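Local structure of alginate lyase (Chitinophaga sp. MD30, 6KCW) at residues Asp178-Ile183 / Val190-Ile195; Pro132-Lys137 / Ile195-Asn200; Val92-Ser97 / Met209-Phe214. The protein degrades the polysaccharide alginate by beta-elimination, as a bacterial member of polysaccharide lyase family 36. One frame throughout, in Å; residues are numbered along the deposited sequence.

Contact 1: residues Asp178-Ile183 / Val190-Ile195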
ATOM      1  N   ASP A 178      -7.166  19.866  -6.870  1.00 38.72           N
ATOM      2  CA  ASP A 178      -6.975  19.385  -8.228  1.00 36.71           C
ATOM      3  C   ASP A 178      -6.116  18.126  -8.289  1.00 39.94           C
ATOM      4  O   ASP A 178      -5.746  17.693  -9.384  1.00 44.89           O
ATOM      5  CB  ASP A 178      -6.392  20.501  -9.106  1.00 36.85           C
ATOM      6  CG  ASP A 178      -5.121  21.108  -8.537  1.00 40.24           C
ATOM      7  OD1 ASP A 178      -4.786  20.847  -7.356  1.00 38.07           O
ATOM      8  OD2 ASP A 178      -4.459  21.871  -9.281  1.00 40.26           O
ATOM      9  N   GLY A 179      -5.819  17.504  -7.152  1.00 39.05           N
ATOM     10  CA  GLY A 179      -5.135  16.229  -7.148  1.00 38.23           C
ATOM     11  C   GLY A 179      -6.084  15.090  -7.466  1.00 35.31           C
ATOM     12  O   GLY A 179      -7.225  15.287  -7.882  1.00 38.35           O
ATOM     13  N   ARG A 180      -5.601  13.869  -7.252  1.00 35.71           N
ATOM     14  CA  ARG A 180      -6.420  12.698  -7.537  1.00 35.24           C
ATOM     15  C   ARG A 180      -5.920  11.512  -6.729  1.00 34.29           C
ATOM     16  O   ARG A 180      -4.710  11.299  -6.624  1.00 35.40           O
ATOM     17  CB  ARG A 180      -6.387  12.344  -9.032  1.00 36.12           C
ATOM     18  CG  ARG A 180      -7.551  11.490  -9.485  1.00 38.78           C
ATOM     19  CD  ARG A 180      -8.720  12.372  -9.978  1.00 41.39           C
ATOM     20  NE  ARG A 180      -9.700  11.561 -10.702  1.00 49.58           N
ATOM     21  CZ  ARG A 180      -9.831  11.535 -12.026  1.00 47.51           C
ATOM     22  NH1 ARG A 180      -9.060  12.301 -12.788  1.00 45.59           N
ATOM     23  NH2 ARG A 180     -10.753  10.761 -12.589  1.00 43.43           N
ATOM     24  N   ALA A 181      -6.855  10.725  -6.194  1.00 32.54           N
ATOM     25  CA  ALA A 181      -6.542   9.433  -5.581  1.00 38.18           C
ATOM     26  C   ALA A 181      -7.481   8.377  -6.151  1.00 34.74           C
ATOM     27  O   ALA A 181      -8.702   8.533  -6.078  1.00 38.74           O
ATOM     28  CB  ALA A 181      -6.673   9.505  -4.052  1.00 31.31           C
ATOM     29  N   GLN A 182      -6.927   7.301  -6.700  1.00 37.15           N
ATOM     30  CA  GLN A 182      -7.751   6.294  -7.358  1.00 32.33           C
ATOM     31  C   GLN A 182      -7.264   4.894  -7.023  1.00 36.57           C
ATOM     32  O   GLN A 182      -6.059   4.621  -7.067  1.00 37.13           O
ATOM     33  CB  GLN A 182      -7.751   6.494  -8.877  1.00 35.83           C
ATOM     34  CG  GLN A 182      -8.520   5.431  -9.672  1.00 37.66           C
ATOM     35  CD  GLN A 182      -8.422   5.639 -11.181  1.00 37.47           C
ATOM     36  OE1 GLN A 182      -7.693   4.928 -11.876  1.00 37.67           O
ATOM     37  NE2 GLN A 182      -9.157   6.618 -11.688  1.00 38.09           N
ATOM     38  N   ILE A 183      -8.212   4.003  -6.711  1.00 39.13           N
ATOM     39  CA  ILE A 183      -7.953   2.575  -6.535  1.00 36.69           C
ATOM     40  C   ILE A 183      -8.946   1.777  -7.370  1.00 35.97           C
ATOM     41  O   ILE A 183     -10.160   1.950  -7.230  1.00 36.01           O
ATOM     42  CB  ILE A 183      -8.064   2.147  -5.062  1.00 37.78           C
ATOM     43  CG1 ILE A 183      -7.009   2.858  -4.209  1.00 36.81           C
ATOM     44  CG2 ILE A 183      -7.931   0.620  -4.951  1.00 36.13           C
ATOM     45  CD1 ILE A 183      -7.220   2.679  -2.745  1.00 35.09           C
ATOM     46  N   VAL A 190     -12.960   1.420  -6.859  1.00 38.07           N
ATOM     47  CA  VAL A 190     -13.150   1.415  -5.414  1.00 39.21           C
ATOM     48  C   VAL A 190     -13.206   2.862  -4.969  1.00 42.01           C
ATOM     49  O   VAL A 190     -14.179   3.305  -4.345  1.00 47.22           O
ATOM     50  CB  VAL A 190     -12.028   0.652  -4.691  1.00 40.07           C
ATOM     51  CG1 VAL A 190     -12.344   0.524  -3.208  1.00 35.98           C
ATOM     52  CG2 VAL A 190     -11.842  -0.716  -5.321  1.00 37.31           C
ATOM     53  N   LEU A 191     -12.159   3.608  -5.296  1.00 40.32           N
ATOM     54  CA  LEU A 191     -12.074   5.027  -4.997  1.00 41.87           C
ATOM     55  C   LEU A 191     -11.550   5.727  -6.236  1.00 42.78           C
ATOM     56  O   LEU A 191     -10.528   5.311  -6.792  1.00 40.65           O
ATOM     57  CB  LEU A 191     -11.150   5.298  -3.807  1.00 37.30           C
ATOM     58  CG  LEU A 191     -10.881   6.776  -3.519  1.00 41.12           C
ATOM     59  CD1 LEU A 191     -12.112   7.425  -2.905  1.00 40.42           C
ATOM     60  CD2 LEU A 191      -9.658   6.961  -2.618  1.00 38.82           C
ATOM     61  N   ASP A 192     -12.248   6.782  -6.668  1.00 34.60           N
ATOM     62  CA  ASP A 192     -11.761   7.624  -7.762  1.00 39.36           C
ATOM     63  C   ASP A 192     -12.267   9.037  -7.474  1.00 41.24           C
ATOM     64  O   ASP A 192     -13.345   9.428  -7.924  1.00 40.59           O
ATOM     65  CB  ASP A 192     -12.225   7.112  -9.124  1.00 41.95           C
ATOM     66  CG  ASP A 192     -11.893   8.074 -10.264  1.00 43.76           C
ATOM     67  OD1 ASP A 192     -10.906   8.832 -10.149  1.00 44.55           O
ATOM     68  OD2 ASP A 192     -12.631   8.079 -11.278  1.00 52.04           O
ATOM     69  N   THR A 193     -11.488   9.786  -6.698  1.00 42.76           N
ATOM     70  CA  THR A 193     -11.903  11.099  -6.232  1.00 38.54           C
ATOM     71  C   THR A 193     -10.831  12.141  -6.512  1.00 41.19           C
ATOM     72  O   THR A 193      -9.629  11.854  -6.470  1.00 41.34           O
ATOM     73  CB  THR A 193     -12.193  11.116  -4.730  1.00 41.81           C
ATOM     74  OG1 THR A 193     -12.510  12.461  -4.332  1.00 39.46           O
ATOM     75  CG2 THR A 193     -10.974  10.669  -3.960  1.00 37.20           C
ATOM     76  N   ALA A 194     -11.277  13.365  -6.776  1.00 37.54           N
ATOM     77  CA  ALA A 194     -10.351  14.472  -6.718  1.00 34.29           C
ATOM     78  C   ALA A 194     -10.053  14.749  -5.251  1.00 38.99           C
ATOM     79  O   ALA A 194     -10.832  14.394  -4.362  1.00 43.13           O
ATOM     80  CB  ALA A 194     -10.926  15.693  -7.437  1.00 36.89           C
ATOM     81  N   ILE A 195      -8.898  15.355  -4.984  1.00 38.96           N
ATOM     82  CA  ILE A 195      -8.381  15.401  -3.622  1.00 34.22           C
ATOM     83  C   ILE A 195      -7.370  16.528  -3.522  1.00 34.43           C
ATOM     84  O   ILE A 195      -6.768  16.937  -4.516  1.00 33.99           O
ATOM     85  CB  ILE A 195      -7.750  14.038  -3.237  1.00 34.14           C
ATOM     86  CG1 ILE A 195      -7.638  13.878  -1.724  1.00 34.86           C
ATOM     87  CG2 ILE A 195      -6.388  13.892  -3.873  1.00 33.91           C
ATOM     88  CD1 ILE A 195      -6.971  12.574  -1.299  1.00 31.44           C
TER

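Contact 2: residues Pro132-Lys137 / Ile195-Asn200. With PO4 (phosphate ion), chain B.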
ATOM      1  N   PRO A 132      -9.764   1.851   0.772  1.00 38.56           N
ATOM      2  CA  PRO A 132      -8.739   2.894   0.718  1.00 38.82           C
ATOM      3  C   PRO A 132      -8.358   3.318   2.127  1.00 39.47           C
ATOM      4  O   PRO A 132      -9.116   3.148   3.085  1.00 40.53           O
ATOM      5  CB  PRO A 132      -9.422   4.044  -0.036  1.00 40.30           C
ATOM      6  CG  PRO A 132     -10.657   3.442  -0.663  1.00 41.34           C
ATOM      7  CD  PRO A 132     -11.045   2.275   0.182  1.00 41.22           C
ATOM      8  N   TYR A 133      -7.159   3.882   2.245  1.00 37.50           N
ATOM      9  CA  TYR A 133      -6.650   4.340   3.537  1.00 37.78           C
ATOM     10  C   TYR A 133      -5.725   5.523   3.246  1.00 36.55           C
ATOM     11  O   TYR A 133      -4.515   5.357   3.087  1.00 39.33           O
ATOM     12  CB  TYR A 133      -5.934   3.223   4.284  1.00 36.05           C
ATOM     13  CG  TYR A 133      -5.810   3.511   5.754  1.00 40.58           C
ATOM     14  CD1 TYR A 133      -6.924   3.447   6.580  1.00 41.14           C
ATOM     15  CD2 TYR A 133      -4.594   3.874   6.315  1.00 40.67           C
ATOM     16  CE1 TYR A 133      -6.839   3.721   7.915  1.00 41.39           C
ATOM     17  CE2 TYR A 133      -4.498   4.150   7.660  1.00 44.00           C
ATOM     18  CZ  TYR A 133      -5.625   4.068   8.457  1.00 44.31           C
ATOM     19  OH  TYR A 133      -5.545   4.351   9.800  1.00 45.79           O
ATOM     20  N   ILE A 134      -6.312   6.711   3.167  1.00 37.86           N
ATOM     21  CA  ILE A 134      -5.644   7.880   2.610  1.00 37.18           C
ATOM     22  C   ILE A 134      -5.439   8.911   3.715  1.00 38.80           C
ATOM     23  O   ILE A 134      -6.395   9.318   4.384  1.00 35.28           O
ATOM     24  CB  ILE A 134      -6.448   8.479   1.445  1.00 37.36           C
ATOM     25  CG1 ILE A 134      -6.936   7.378   0.509  1.00 35.82           C
ATOM     26  CG2 ILE A 134      -5.590   9.412   0.631  1.00 36.37           C
ATOM     27  CD1 ILE A 134      -5.831   6.520   0.005  1.00 38.46           C
ATOM     28  N   TYR A 135      -4.189   9.306   3.929  1.00 39.29           N
ATOM     29  CA  TYR A 135      -3.897  10.540   4.640  1.00 41.69           C
ATOM     30  C   TYR A 135      -3.787  11.625   3.581  1.00 40.21           C
ATOM     31  O   TYR A 135      -3.174  11.409   2.530  1.00 36.24           O
ATOM     32  CB  TYR A 135      -2.607  10.441   5.469  1.00 40.97           C
ATOM     33  CG  TYR A 135      -2.677   9.479   6.648  1.00 39.88           C
ATOM     34  CD1 TYR A 135      -2.583   8.113   6.449  1.00 40.37           C
ATOM     35  CD2 TYR A 135      -2.811   9.940   7.961  1.00 40.12           C
ATOM     36  CE1 TYR A 135      -2.641   7.219   7.503  1.00 37.04           C
ATOM     37  CE2 TYR A 135      -2.873   9.045   9.036  1.00 41.82           C
ATOM     38  CZ  TYR A 135      -2.789   7.679   8.793  1.00 43.52           C
ATOM     39  OH  TYR A 135      -2.846   6.744   9.819  1.00 47.16           O
ATOM     40  N   HIS A 136      -4.428  12.763   3.833  1.00 39.70           N
ATOM     41  CA  HIS A 136      -4.386  13.896   2.918  1.00 36.44           C
ATOM     42  C   HIS A 136      -4.766  15.157   3.689  1.00 41.41           C
ATOM     43  O   HIS A 136      -5.058  15.120   4.891  1.00 39.40           O
ATOM     44  CB  HIS A 136      -5.307  13.674   1.728  1.00 34.34           C
ATOM     45  CG  HIS A 136      -6.724  13.410   2.121  1.00 36.01           C
ATOM     46  ND1 HIS A 136      -7.736  14.319   1.906  1.00 35.05           N
ATOM     47  CD2 HIS A 136      -7.298  12.340   2.720  1.00 34.54           C
ATOM     48  CE1 HIS A 136      -8.875  13.819   2.354  1.00 36.86           C
ATOM     49  NE2 HIS A 136      -8.637  12.620   2.852  1.00 35.86           N
ATOM     50  N   LYS A 137      -4.759  16.283   2.971  1.00 37.57           N
ATOM     51  CA  LYS A 137      -4.892  17.580   3.617  1.00 37.61           C
ATOM     52  C   LYS A 137      -6.224  17.721   4.332  1.00 38.44           C
ATOM     53  O   LYS A 137      -6.321  18.444   5.333  1.00 43.09           O
ATOM     54  CB  LYS A 137      -4.729  18.690   2.582  1.00 38.47           C
ATOM     55  CG  LYS A 137      -5.016  20.070   3.116  1.00 40.07           C
ATOM     56  CD  LYS A 137      -3.890  20.557   3.978  1.00 38.55           C
ATOM     57  CE  LYS A 137      -4.284  21.815   4.691  1.00 41.17           C
ATOM     58  NZ  LYS A 137      -5.235  21.442   5.791  1.00 42.28           N
ATOM     59  N   ILE A 195      -8.898  15.355  -4.984  1.00 38.96           N
ATOM     60  CA  ILE A 195      -8.381  15.401  -3.622  1.00 34.22           C
ATOM     61  C   ILE A 195      -7.370  16.528  -3.522  1.00 34.43           C
ATOM     62  O   ILE A 195      -6.768  16.937  -4.516  1.00 33.99           O
ATOM     63  CB  ILE A 195      -7.750  14.038  -3.237  1.00 34.14           C
ATOM     64  CG1 ILE A 195      -7.638  13.878  -1.724  1.00 34.86           C
ATOM     65  CG2 ILE A 195      -6.388  13.892  -3.873  1.00 33.91           C
ATOM     66  CD1 ILE A 195      -6.971  12.574  -1.299  1.00 31.44           C
ATOM     67  N   ARG A 196      -7.189  17.038  -2.309  1.00 35.13           N
ATOM     68  CA  ARG A 196      -6.106  17.948  -1.972  1.00 30.99           C
ATOM     69  C   ARG A 196      -5.132  17.170  -1.103  1.00 34.76           C
ATOM     70  O   ARG A 196      -5.515  16.676  -0.038  1.00 36.07           O
ATOM     71  CB  ARG A 196      -6.659  19.185  -1.262  1.00 38.41           C
ATOM     72  CG  ARG A 196      -5.632  20.174  -0.712  1.00 38.12           C
ATOM     73  CD  ARG A 196      -6.286  21.530  -0.455  1.00 35.32           C
ATOM     74  NE  ARG A 196      -7.403  21.433   0.482  1.00 39.06           N
ATOM     75  CZ  ARG A 196      -7.975  22.479   1.084  1.00 46.99           C
ATOM     76  NH1 ARG A 196      -7.544  23.722   0.856  1.00 40.31           N
ATOM     77  NH2 ARG A 196      -8.976  22.283   1.936  1.00 44.32           N
ATOM     78  N   TRP A 197      -3.896  17.005  -1.587  1.00 35.07           N
ATOM     79  CA  TRP A 197      -2.865  16.305  -0.827  1.00 38.98           C
ATOM     80  C   TRP A 197      -2.110  17.236   0.105  1.00 40.91           C
ATOM     81  O   TRP A 197      -1.851  16.883   1.261  1.00 36.95           O
ATOM     82  CB  TRP A 197      -1.844  15.640  -1.753  1.00 37.99           C
ATOM     83  CG  TRP A 197      -2.408  14.583  -2.619  1.00 39.08           C
ATOM     84  CD1 TRP A 197      -2.677  14.684  -3.935  1.00 36.63           C
ATOM     85  CD2 TRP A 197      -2.767  13.249  -2.227  1.00 37.12           C
ATOM     86  NE1 TRP A 197      -3.189  13.501  -4.401  1.00 39.86           N
ATOM     87  CE2 TRP A 197      -3.252  12.601  -3.371  1.00 35.91           C
ATOM     88  CE3 TRP A 197      -2.720  12.546  -1.018  1.00 35.94           C
ATOM     89  CZ2 TRP A 197      -3.697  11.276  -3.353  1.00 34.16           C
ATOM     90  CZ3 TRP A 197      -3.162  11.241  -0.996  1.00 35.89           C
ATOM     91  CH2 TRP A 197      -3.648  10.616  -2.160  1.00 37.19           C
ATOM     92  N   THR A 198      -1.740  18.411  -0.396  1.00 39.76           N
ATOM     93  CA  THR A 198      -0.836  19.316   0.290  1.00 37.10           C
ATOM     94  C   THR A 198      -1.325  20.746   0.106  1.00 40.14           C
ATOM     95  O   THR A 198      -2.031  21.062  -0.862  1.00 38.75           O
ATOM     96  CB  THR A 198       0.593  19.179  -0.264  1.00 40.25           C
ATOM     97  OG1 THR A 198       0.583  19.458  -1.666  1.00 37.37           O
ATOM     98  CG2 THR A 198       1.124  17.761  -0.077  1.00 39.88           C
ATOM     99  N   THR A 199      -0.950  21.620   1.051  1.00 37.01           N
ATOM    100  CA  THR A 199      -1.017  23.052   0.805  1.00 37.29           C
ATOM    101  C   THR A 199       0.359  23.695   0.691  1.00 38.34           C
ATOM    102  O   THR A 199       0.449  24.859   0.278  1.00 36.69           O
ATOM    103  CB  THR A 199      -1.848  23.766   1.884  1.00 36.63           C
ATOM    104  OG1 THR A 199      -1.512  23.265   3.182  1.00 35.30           O
ATOM    105  CG2 THR A 199      -3.342  23.554   1.627  1.00 35.62           C
ATOM    106  N   ASN A 200       1.422  22.958   1.003  1.00 36.77           N
ATOM    107  CA  ASN A 200       2.802  23.395   0.812  1.00 39.76           C
ATOM    108  C   ASN A 200       3.325  22.814  -0.498  1.00 40.45           C
ATOM    109  O   ASN A 200       3.521  21.597  -0.601  1.00 42.08           O
ATOM    110  CB  ASN A 200       3.664  22.936   1.984  1.00 34.86           C
ATOM    111  CG  ASN A 200       5.143  23.194   1.763  1.00 39.50           C
ATOM    112  OD1 ASN A 200       5.534  24.111   1.048  1.00 39.55           O
ATOM    113  ND2 ASN A 200       5.983  22.367   2.386  1.00 44.95           N
TER
HETATM  114  P   PO4 B 301      -1.910   4.279  10.622  1.00 52.18           P
HETATM  115  O1  PO4 B 301      -0.709   3.846   9.820  1.00 47.76           O
HETATM  116  O2  PO4 B 301      -1.465   4.638  12.024  1.00 51.56           O
HETATM  117  O3  PO4 B 301      -2.901   3.148  10.774  1.00 40.60           O
HETATM  118  O4  PO4 B 301      -2.543   5.520   9.974  1.00 54.74           O
HETATM  119  O   HOH W   1      -8.682  16.454   0.168  1.00 36.72           O

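Contact 3: residues Val92-Ser97 / Met209-Phe214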
ATOM      1  N   VAL A  92      -1.789  -3.476   3.056  1.00 40.78           N
ATOM      2  CA  VAL A  92      -1.520  -4.483   2.032  1.00 37.05           C
ATOM      3  C   VAL A  92      -1.142  -3.772   0.737  1.00 33.83           C
ATOM      4  O   VAL A  92      -1.630  -2.685   0.444  1.00 31.76           O
ATOM      5  CB  VAL A  92      -2.746  -5.413   1.831  1.00 34.82           C
ATOM      6  CG1 VAL A  92      -3.963  -4.620   1.356  1.00 38.12           C
ATOM      7  CG2 VAL A  92      -2.427  -6.550   0.867  1.00 41.26           C
ATOM      8  N   GLY A  93      -0.247  -4.386  -0.030  1.00 38.82           N
ATOM      9  CA  GLY A  93       0.023  -3.948  -1.389  1.00 37.73           C
ATOM     10  C   GLY A  93       0.811  -2.649  -1.500  1.00 35.51           C
ATOM     11  O   GLY A  93       1.343  -2.112  -0.543  1.00 39.67           O
ATOM     12  N   PHE A  94       0.842  -2.138  -2.723  1.00 39.09           N
ATOM     13  CA  PHE A  94       1.729  -1.058  -3.120  1.00 34.77           C
ATOM     14  C   PHE A  94       0.949   0.240  -3.269  1.00 37.02           C
ATOM     15  O   PHE A  94      -0.081   0.275  -3.948  1.00 33.59           O
ATOM     16  CB  PHE A  94       2.435  -1.418  -4.429  1.00 36.64           C
ATOM     17  CG  PHE A  94       3.392  -2.577  -4.291  1.00 38.09           C
ATOM     18  CD1 PHE A  94       2.932  -3.879  -4.335  1.00 37.95           C
ATOM     19  CD2 PHE A  94       4.747  -2.353  -4.095  1.00 34.80           C
ATOM     20  CE1 PHE A  94       3.812  -4.943  -4.200  1.00 42.94           C
ATOM     21  CE2 PHE A  94       5.632  -3.408  -3.961  1.00 37.27           C
ATOM     22  CZ  PHE A  94       5.170  -4.705  -4.004  1.00 38.58           C
ATOM     23  N   GLY A  95       1.438   1.295  -2.615  1.00 40.23           N
ATOM     24  CA  GLY A  95       0.852   2.611  -2.709  1.00 36.33           C
ATOM     25  C   GLY A  95       1.893   3.698  -2.896  1.00 40.37           C
ATOM     26  O   GLY A  95       3.032   3.426  -3.286  1.00 37.89           O
ATOM     27  N   PHE A  96       1.513   4.941  -2.603  1.00 42.94           N
ATOM     28  CA  PHE A  96       2.364   6.095  -2.849  1.00 41.76           C
ATOM     29  C   PHE A  96       2.323   7.019  -1.650  1.00 40.28           C
ATOM     30  O   PHE A  96       1.381   6.995  -0.853  1.00 40.22           O
ATOM     31  CB  PHE A  96       1.933   6.866  -4.106  1.00 39.11           C
ATOM     32  CG  PHE A  96       2.097   6.081  -5.385  1.00 39.14           C
ATOM     33  CD1 PHE A  96       3.348   5.936  -5.968  1.00 39.53           C
ATOM     34  CD2 PHE A  96       1.002   5.494  -6.004  1.00 37.65           C
ATOM     35  CE1 PHE A  96       3.504   5.214  -7.146  1.00 39.86           C
ATOM     36  CE2 PHE A  96       1.150   4.778  -7.189  1.00 36.65           C
ATOM     37  CZ  PHE A  96       2.400   4.643  -7.763  1.00 36.49           C
ATOM     38  N   SER A  97       3.363   7.849  -1.543  1.00 37.55           N
ATOM     39  CA  SER A  97       3.470   8.852  -0.500  1.00 36.85           C
ATOM     40  C   SER A  97       3.897  10.181  -1.105  1.00 36.88           C
ATOM     41  O   SER A  97       4.926  10.259  -1.781  1.00 36.66           O
ATOM     42  CB  SER A  97       4.491   8.447   0.542  1.00 38.35           C
ATOM     43  OG  SER A  97       5.760   8.668  -0.029  1.00 41.97           O
ATOM     44  N   MET A 209       7.228   5.021  -3.428  1.00 42.28           N
ATOM     45  CA  MET A 209       6.224   3.970  -3.449  1.00 40.75           C
ATOM     46  C   MET A 209       6.261   3.198  -2.128  1.00 40.31           C
ATOM     47  O   MET A 209       7.334   2.789  -1.666  1.00 39.52           O
ATOM     48  CB  MET A 209       6.463   3.038  -4.642  1.00 36.13           C
ATOM     49  CG  MET A 209       5.544   1.841  -4.673  1.00 35.73           C
ATOM     50  SD  MET A 209       5.925   0.638  -5.956  1.00 46.62           S
ATOM     51  CE  MET A 209       7.521   0.027  -5.435  1.00 36.62           C
ATOM     52  N   THR A 210       5.095   3.026  -1.513  1.00 37.11           N
ATOM     53  CA  THR A 210       4.980   2.283  -0.272  1.00 35.94           C
ATOM     54  C   THR A 210       4.695   0.820  -0.562  1.00 38.08           C
ATOM     55  O   THR A 210       3.868   0.490  -1.413  1.00 36.61           O
ATOM     56  CB  THR A 210       3.865   2.839   0.610  1.00 39.03           C
ATOM     57  OG1 THR A 210       2.613   2.722  -0.072  1.00 39.55           O
ATOM     58  CG2 THR A 210       4.119   4.313   0.963  1.00 39.63           C
ATOM     59  N   PHE A 211       5.385  -0.057   0.155  1.00 39.33           N
ATOM     60  CA  PHE A 211       5.130  -1.499   0.123  1.00 40.87           C
ATOM     61  C   PHE A 211       4.922  -1.915   1.572  1.00 42.83           C
ATOM     62  O   PHE A 211       5.858  -2.351   2.251  1.00 44.45           O
ATOM     63  CB  PHE A 211       6.265  -2.262  -0.540  1.00 36.87           C
ATOM     64  CG  PHE A 211       6.033  -3.741  -0.608  1.00 41.82           C
ATOM     65  CD1 PHE A 211       4.740  -4.249  -0.661  1.00 40.35           C
ATOM     66  CD2 PHE A 211       7.101  -4.633  -0.604  1.00 40.40           C
ATOM     67  CE1 PHE A 211       4.522  -5.615  -0.716  1.00 41.50           C
ATOM     68  CE2 PHE A 211       6.890  -6.001  -0.660  1.00 37.53           C
ATOM     69  CZ  PHE A 211       5.599  -6.491  -0.709  1.00 42.09           C
ATOM     70  N   HIS A 212       3.694  -1.750   2.054  1.00 41.55           N
ATOM     71  CA  HIS A 212       3.369  -1.981   3.454  1.00 40.77           C
ATOM     72  C   HIS A 212       2.509  -3.232   3.573  1.00 41.77           C
ATOM     73  O   HIS A 212       1.419  -3.298   2.986  1.00 41.11           O
ATOM     74  CB  HIS A 212       2.661  -0.765   4.059  1.00 42.70           C
ATOM     75  CG  HIS A 212       3.542   0.440   4.182  1.00 40.52           C
ATOM     76  ND1 HIS A 212       3.151   1.581   4.841  1.00 36.76           N
ATOM     77  CD2 HIS A 212       4.795   0.679   3.729  1.00 41.64           C
ATOM     78  CE1 HIS A 212       4.122   2.475   4.786  1.00 38.20           C
ATOM     79  NE2 HIS A 212       5.128   1.954   4.112  1.00 36.99           N
ATOM     80  N   THR A 213       3.023  -4.229   4.304  1.00 41.40           N
ATOM     81  CA  THR A 213       2.291  -5.449   4.646  1.00 38.88           C
ATOM     82  C   THR A 213       2.434  -5.646   6.147  1.00 41.97           C
ATOM     83  O   THR A 213       3.430  -6.214   6.606  1.00 42.80           O
ATOM     84  CB  THR A 213       2.818  -6.663   3.903  1.00 38.29           C
ATOM     85  OG1 THR A 213       2.922  -6.366   2.503  1.00 45.58           O
ATOM     86  CG2 THR A 213       1.874  -7.846   4.101  1.00 37.54           C
ATOM     87  N   PHE A 214       1.452  -5.170   6.913  1.00 43.87           N
ATOM     88  CA  PHE A 214       1.503  -5.314   8.361  1.00 36.73           C
ATOM     89  C   PHE A 214       0.099  -5.212   8.939  1.00 35.91           C
ATOM     90  O   PHE A 214      -0.815  -4.653   8.323  1.00 36.12           O
ATOM     91  CB  PHE A 214       2.437  -4.278   8.988  1.00 36.30           C
ATOM     92  CG  PHE A 214       1.951  -2.851   8.891  1.00 41.64           C
ATOM     93  CD1 PHE A 214       2.198  -2.088   7.754  1.00 38.35           C
ATOM     94  CD2 PHE A 214       1.291  -2.253   9.969  1.00 41.21           C
ATOM     95  CE1 PHE A 214       1.784  -0.763   7.690  1.00 41.92           C
ATOM     96  CE2 PHE A 214       0.865  -0.938   9.909  1.00 38.14           C
ATOM     97  CZ  PHE A 214       1.113  -0.188   8.769  1.00 42.57           C
TER
HETATM   98  O   HOH W   2       0.010  -0.759   2.569  1.00 39.79           O
HETATM   99  O   HOH W   3       1.707   0.506   0.456  1.00 30.00           O

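Contact 1: residues Asp178-Ile183 / Val190-Ile195
Arg180 and Asp192 form a salt bridge on one face of this beta hairpin. NE of Arg180 lies 3.0 Å from OD1 of Asp192, meeting it on the syn side, and the guanidinium and carboxylate are nearly coplanar, 22° apart; NH2 adds a weak bond to the same oxygen. A third donor, Gln182 NE2, reaches OD1 weakly at 3.2 Å, with its amide plane almost perpendicular to the carboxylate. Three N-H groups, two of them weakly bonded, converge on OD1; the nearby positive charge would probably favour the ionised form of Asp192. The Arg180 chain bends at chi2 (91°), which turns CD toward the Asp192 strand, 3.7 Å from Thr193 O.

The strands are antiparallel, bonded by Ala181 N to Thr193 O (3.0 Å), Thr193 N to Ala181 O and Ile183 N to Leu191 O (2.7 Å), while the bonds at the Gly179 end are weak.

The other face is apolar. Ala181 CB touches both Ile195 CD1 (4.1 Å) and Leu191 CD2 (4.2 Å), and Ile183 and Leu191 pack on Pro132 of strand 128-135.

Near the turn, Ile183 O accepts from both Val190 N and Leu191 N, the signature of a classic beta bulge in the hairpin of strands 179-185 and 188-195.

Contact 2: residues Pro132-Lys137 / Ile195-Asn200
Where strand 128-135 runs out, His136 and its neighbours meet Ile195 and the loop that follows strand 188-195. CD1 of Ile195 lies over one face of the imidazole, 3.9 Å from its centroid and displaced toward the rim, a CH-pi contact. The first torsion of His136 (chi1 57°) sets CG 3.5 Å from that CD1, and NE2 is hydrogen-bonded to Asp145. A water links ND1, 2.9 Å away, to the backbone N of Arg196.

On the strand itself, Ile134 CG2 packs obliquely on Trp197, 3.4 Å from CZ3, while Tyr135 O meets the edge of that indole. A direct backbone bond, Lys137 N to Arg196 O at 3.1 Å, ties the two segments. The stems of Lys137 and Arg196 lie side by side, Lys137 CB to Arg196 CG 3.7 Å; their charged ends, NZ and NH2, stay 5.4 Å apart and have separate partners, Trp109 O and Asp138. The Lys137 side chain crosses that of Thr199 at about a right angle, CE 3.5 Å from OG1.

Trp197 also packs against Ala181 of strand 179-185 and Ile98 of strand 94-99, so its indole sits between strands of the two sheets at one end of the beta sandwich.

Contact 3: residues Val92-Ser97 / Met209-Phe214
Phe94 and Phe211 lie face against face in an offset stack, their planes only 7° apart and their centroids 4.1 Å from each other. The offset puts CZ of Phe94 over the centre of the Phe211 ring and CD1 of Phe211 toward the rim of Phe94, 3.4 Å from CZ. The first torsions differ: CG of Phe94 is anti to its carbonyl carbon (chi1 -67°), whereas CG of Phe211 is anti to its backbone N (-179°), which sets it 3.4 Å from CE2 of Phe94. Tyr76 and Tyr232 meet Phe94 and Phe211, respectively, edge-to-face. An alanine at Phe211 would probably leave Phe94 without its stacking partner and Tyr232 without the ring it meets, opening a gap in the core.

Met209 approaches Phe94 obliquely, SD 3.7 Å from CD2, a Met-aromatic contact. These side chains face the core of the beta sandwich, against strands 71-80 and 228-241, as in concanavalin-like folds.

Gly95 and Thr210 form the antiparallel hydrogen-bonded pair, Gly95 N to Thr210 O at 2.8 Å and Thr210 N to Gly95 O at 2.7 Å; the second donor stands well above the carbonyl plane. At Gly93 the chain turns a corner, and a water hydrogen-bonds Gly93 O at 2.8 Å.

Contacts 1 and 2 are neighbours, their centres about 10 Å apart; they share Ile195 and touch. Contact 3 lies about 17 Å from contact 1 and 16 Å from contact 2, measured between centres, and about 3 Å from the centre of the molecule. Contact 1 is a local hairpin in the sheet that includes strand 162-170, contact 3 pairs distant strands of the sheet that includes strand 113-122, and contact 2 joins strand 128-135 of that second sheet to the loop leaving the hairpin. Along the sequence, contact 3 brackets contact 2, which brackets contact 1. Together they bind both sheets of the sandwich, at its middle and toward one end.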